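PDB 6Q78: GH26C, which probably hydrolyses internal beta-1,4-mannosidic linkages in mannans, as an endo-beta-mannanase of glycoside hydrolase family 26. Local coordinates for residues S90-Y93 with Q94-A97; G306-G309 with V310-N314. One frame throughout, in Å; residues are numbered along the deposited sequence.

Contact 1. Residues S90-Y93 with Q94-A97; sequences SSFY and QDNA
The Phe92 ring has Ala97 CA over one face and Asp95 OD1 at its edge. Ala97 CA sits 3.7 Å from the centroid of the Phe92 ring, 16° off its normal, a CH-pi contact displaced toward the rim; Ala97 CB touches Phe92 CE1 at 3.6 Å. Gln94 CG covers a face of Tyr93 at 3.7 Å from the ring centroid. From there the extended Gln94 side chain runs alongside the ring, its amide stacked nearly parallel to it, the planes 11° apart, and Gln94 NE2 ends in a hydrogen bond to Asp378 OD1. Tyr93 also meets Tyr380 edge-to-face. Phe92 CG is anti to its carbonyl carbon (chi1 -46°), which swings the ring toward Ala97. The backbone makes a type II turn from Phe92 to Asp95, closed by Asp95 N to Phe92 O (2.9 Å); Asn96 N to Tyr93 O (3.2 Å) extends it by a residue. Water 1 accepts from Phe92 N and donates to Asp95 OD1 (2.8 Å), joining backbone and carboxylate. Polar bonds thus shape the backbone, while the CH-pi contacts cover one face of each ring and contribute to its setting, alongside Tyr380 for Tyr93 and Lys104 for Phe92.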
loop_
_atom_site.group_PDB
_atom_site.type_symbol
_atom_site.label_atom_id
_atom_site.label_comp_id
_atom_site.label_asym_id
_atom_site.label_seq_id
_atom_site.Cartn_x
_atom_site.Cartn_y
_atom_site.Cartn_z
ATOM N N SER A 90 7.764 3.452 -13.540
ATOM C CA SER A 90 7.445 4.714 -14.211
ATOM C C SER A 90 8.049 5.958 -13.558
ATOM O O SER A 90 7.946 7.054 -14.143
ATOM C CB SER A 90 5.917 4.891 -14.244
ATOM O OG SER A 90 5.355 4.835 -12.918
ATOM N N SER A 91 8.654 5.851 -12.370
ATOM C CA SER A 91 9.239 6.996 -11.679
ATOM C C SER A 91 10.651 6.630 -11.263
ATOM O O SER A 91 10.863 5.598 -10.614
ATOM C CB SER A 91 8.398 7.396 -10.460
ATOM O OG SER A 91 8.756 8.718 -10.016
ATOM N N PHE A 92 11.622 7.438 -11.696
ATOM C CA PHE A 92 13.022 7.104 -11.549
ATOM C C PHE A 92 13.790 8.303 -11.034
ATOM O O PHE A 92 13.495 9.444 -11.407
ATOM C CB PHE A 92 13.625 6.698 -12.908
ATOM C CG PHE A 92 12.764 5.734 -13.697
ATOM C CD1 PHE A 92 11.814 6.208 -14.592
ATOM C CD2 PHE A 92 12.914 4.368 -13.532
ATOM C CE1 PHE A 92 11.026 5.317 -15.326
ATOM C CE2 PHE A 92 12.146 3.472 -14.266
ATOM C CZ PHE A 92 11.199 3.944 -15.157
ATOM N N TYR A 93 14.836 8.023 -10.249
ATOM C CA TYR A 93 15.796 9.067 -9.907
ATOM C C TYR A 93 16.331 9.726 -11.173
ATOM O O TYR A 93 16.760 9.044 -12.120
ATOM C CB TYR A 93 16.943 8.465 -9.092
ATOM C CG TYR A 93 18.013 9.430 -8.660
ATOM C CD1 TYR A 93 17.751 10.380 -7.676
ATOM C CD2 TYR A 93 19.278 9.374 -9.216
ATOM C CE1 TYR A 93 18.733 11.263 -7.267
ATOM C CE2 TYR A 93 20.262 10.268 -8.821
ATOM C CZ TYR A 93 19.963 11.188 -7.845
ATOM O OH TYR A 93 20.942 12.083 -7.431
ATOM N N GLN A 94 16.308 11.063 -11.176
ATOM C CA GLN A 94 16.763 11.898 -12.296
ATOM C C GLN A 94 16.072 11.549 -13.613
ATOM O O GLN A 94 16.570 11.874 -14.694
ATOM C CB GLN A 94 18.291 11.933 -12.409
ATOM C CG GLN A 94 18.919 12.557 -11.174
ATOM C CD GLN A 94 20.403 12.792 -11.315
ATOM O OE1 GLN A 94 21.116 12.030 -11.969
ATOM N NE2 GLN A 94 20.884 13.857 -10.684
ATOM N N ASP A 95 14.895 10.930 -13.527
ATOM C CA ASP A 95 14.105 10.512 -14.683
ATOM C C ASP A 95 14.934 9.693 -15.669
ATOM O O ASP A 95 14.764 9.785 -16.884
ATOM C CB ASP A 95 13.400 11.681 -15.374
ATOM C CG ASP A 95 12.310 11.214 -16.316
ATOM O OD1 ASP A 95 11.659 10.183 -16.024
ATOM O OD2 ASP A 95 12.101 11.866 -17.354
ATOM N N ASN A 96 15.820 8.856 -15.131
ATOM C CA ASN A 96 16.632 7.954 -15.952
ATOM C C ASN A 96 15.783 6.698 -16.165
ATOM O O ASN A 96 15.840 5.744 -15.394
ATOM C CB ASN A 96 17.947 7.638 -15.251
ATOM C CG ASN A 96 18.882 6.856 -16.121
ATOM O OD1 ASN A 96 18.691 6.789 -17.341
ATOM N ND2 ASN A 96 19.906 6.267 -15.516
ATOM N N ALA A 97 14.937 6.727 -17.192
ATOM C CA ALA A 97 13.961 5.672 -17.403
ATOM C C ALA A 97 14.613 4.466 -18.056
ATOM O O ALA A 97 15.670 4.561 -18.685
ATOM C CB ALA A 97 12.838 6.145 -18.318
HETATM O O HOH W 1 10.831 9.604 -13.397
#

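Contact 2. Residues G306-G309 with V310-N314; sequences GQAG and VERAN
Arg312 lays its guanidinium flat over Gly309, whose CA lies 3.6 Å from the guanidinium plane and over its centre. The first torsion sets CG anti to the carbonyl carbon (chi1 -64°), and a bend at chi3 (-54°) folds the group back along the helix toward its N-terminal end. Gly309 has no side chain, so its CA meets that face directly, with Arg312 CZ 3.7 Å from Gly309 CA. The charge is answered by a salt bridge from Arg312 NE to Asp301 OD1, with a weak bond from Arg312 NH2 to Gln305 OE1. Val310 and Gln307 point the same way, side by side: Gln307 OE1 comes 3.9 Å from Val310 CB, and Val310 CG2 lies 3.4 Å from Gly306 O. Bent at chi2, Gln307 directs NE2 to Asn355 OD1 on helix 351-361, which Val310 also touches. Glu311 places its CG 3.0 Å from Gln307 O, the same carbonyl that accepts Glu311 N. Four successive i to i+4 bonds run from Val310 N to Gly306 O through Ala313 N to Gly309 O; Arg312 N to Ala308 O is the straightest, at 173°. This regular pattern identifies an alpha-helix, here the N-terminal part of helix 306-327, which links strands 293-298 and 330-336 in a beta-alpha-beta unit of the TIM barrel.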
loop_
_atom_site.group_PDB
_atom_site.type_symbol
_atom_site.label_atom_id
_atom_site.label_comp_id
_atom_site.label_asym_id
_atom_site.label_seq_id
_atom_site.Cartn_x
_atom_site.Cartn_y
_atom_site.Cartn_z
ATOM N N GLY A 306 17.709 8.499 15.085
ATOM C CA GLY A 306 18.599 7.671 15.877
ATOM C C GLY A 306 17.968 6.340 16.266
ATOM O O GLY A 306 16.911 5.932 15.778
ATOM N N GLN A 307 18.661 5.655 17.178
ATOM C CA GLN A 307 18.179 4.355 17.635
ATOM C C GLN A 307 16.870 4.481 18.414
ATOM O O GLN A 307 16.057 3.550 18.406
ATOM C CB GLN A 307 19.257 3.662 18.479
ATOM C CG GLN A 307 20.424 3.190 17.627
ATOM C CD GLN A 307 19.966 2.415 16.403
ATOM O OE1 GLN A 307 19.261 1.406 16.526
ATOM N NE2 GLN A 307 20.340 2.897 15.209
ATOM N N ALA A 308 16.626 5.623 19.061
ATOM C CA ALA A 308 15.321 5.818 19.689
ATOM C C ALA A 308 14.199 5.707 18.663
ATOM O O ALA A 308 13.171 5.065 18.910
ATOM C CB ALA A 308 15.263 7.174 20.393
ATOM N N GLY A 309 14.365 6.351 17.503
ATOM C CA GLY A 309 13.338 6.255 16.474
ATOM C C GLY A 309 13.200 4.853 15.922
ATOM O O GLY A 309 12.091 4.389 15.637
ATOM N N VAL A 310 14.326 4.162 15.743
ATOM C CA VAL A 310 14.274 2.765 15.324
ATOM C C VAL A 310 13.465 1.931 16.307
ATOM O O VAL A 310 12.674 1.065 15.894
ATOM C CB VAL A 310 15.699 2.208 15.147
ATOM C CG1 VAL A 310 15.649 0.724 14.768
ATOM C CG2 VAL A 310 16.442 3.018 14.078
ATOM N N GLU A 311 13.679 2.149 17.615
ATOM C CA GLU A 311 12.936 1.407 18.635
ATOM C C GLU A 311 11.439 1.711 18.557
ATOM O O GLU A 311 10.607 0.796 18.584
ATOM C CB GLU A 311 13.476 1.729 20.031
ATOM C CG GLU A 311 14.944 1.386 20.213
ATOM C CD GLU A 311 15.474 1.830 21.568
ATOM O OE1 GLU A 311 16.575 2.419 21.613
ATOM O OE2 GLU A 311 14.787 1.595 22.584
ATOM N N ARG A 312 11.074 2.997 18.473
ATOM C CA ARG A 312 9.663 3.339 18.278
ATOM C C ARG A 312 9.084 2.618 17.064
ATOM O O ARG A 312 7.984 2.066 17.128
ATOM C CB ARG A 312 9.489 4.856 18.120
ATOM C CG ARG A 312 9.879 5.624 19.352
ATOM C CD ARG A 312 9.390 7.077 19.305
ATOM N NE ARG A 312 9.809 7.819 18.107
ATOM C CZ ARG A 312 10.898 8.589 18.018
ATOM N NH1 ARG A 312 11.737 8.698 19.029
ATOM N NH2 ARG A 312 11.150 9.237 16.887
ATOM N N ALA A 313 9.800 2.643 15.937
ATOM C CA ALA A 313 9.273 2.003 14.730
ATOM C C ALA A 313 9.056 0.510 14.944
ATOM O O ALA A 313 8.041 -0.048 14.516
ATOM C CB ALA A 313 10.212 2.241 13.542
ATOM N N ASN A 314 9.998 -0.155 15.609
ATOM C CA ASN A 314 9.828 -1.579 15.872
ATOM C C ASN A 314 8.662 -1.847 16.820
ATOM O O ASN A 314 7.893 -2.805 16.616
ATOM C CB ASN A 314 11.125 -2.135 16.451
ATOM C CG ASN A 314 11.044 -3.613 16.766
ATOM O OD1 ASN A 314 11.087 -4.002 17.939
ATOM N ND2 ASN A 314 10.930 -4.447 15.724
#

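From the N terminus, the chain passes through strand 81-86 and then reaches contact 1, a tight turn closed in the loop before helix 101-106. Bonds from this loop to Asn375, Gln377 and Asp378 tie it to the region following strand 369-372, the neighbour of strand 81-86 in the barrel sheet. Much later, after strand 293-298, contact 2 closes successive helical turns in the N-terminal part of helix 306-327, which packs against helix 351-361. The two contacts are in series, neither nesting nor crossing. The centres of contacts 1 and 2 lie about 31 Å apart. Their nearest atoms are about 23 Å apart, so they do not touch, though both belong to the same barrel domain.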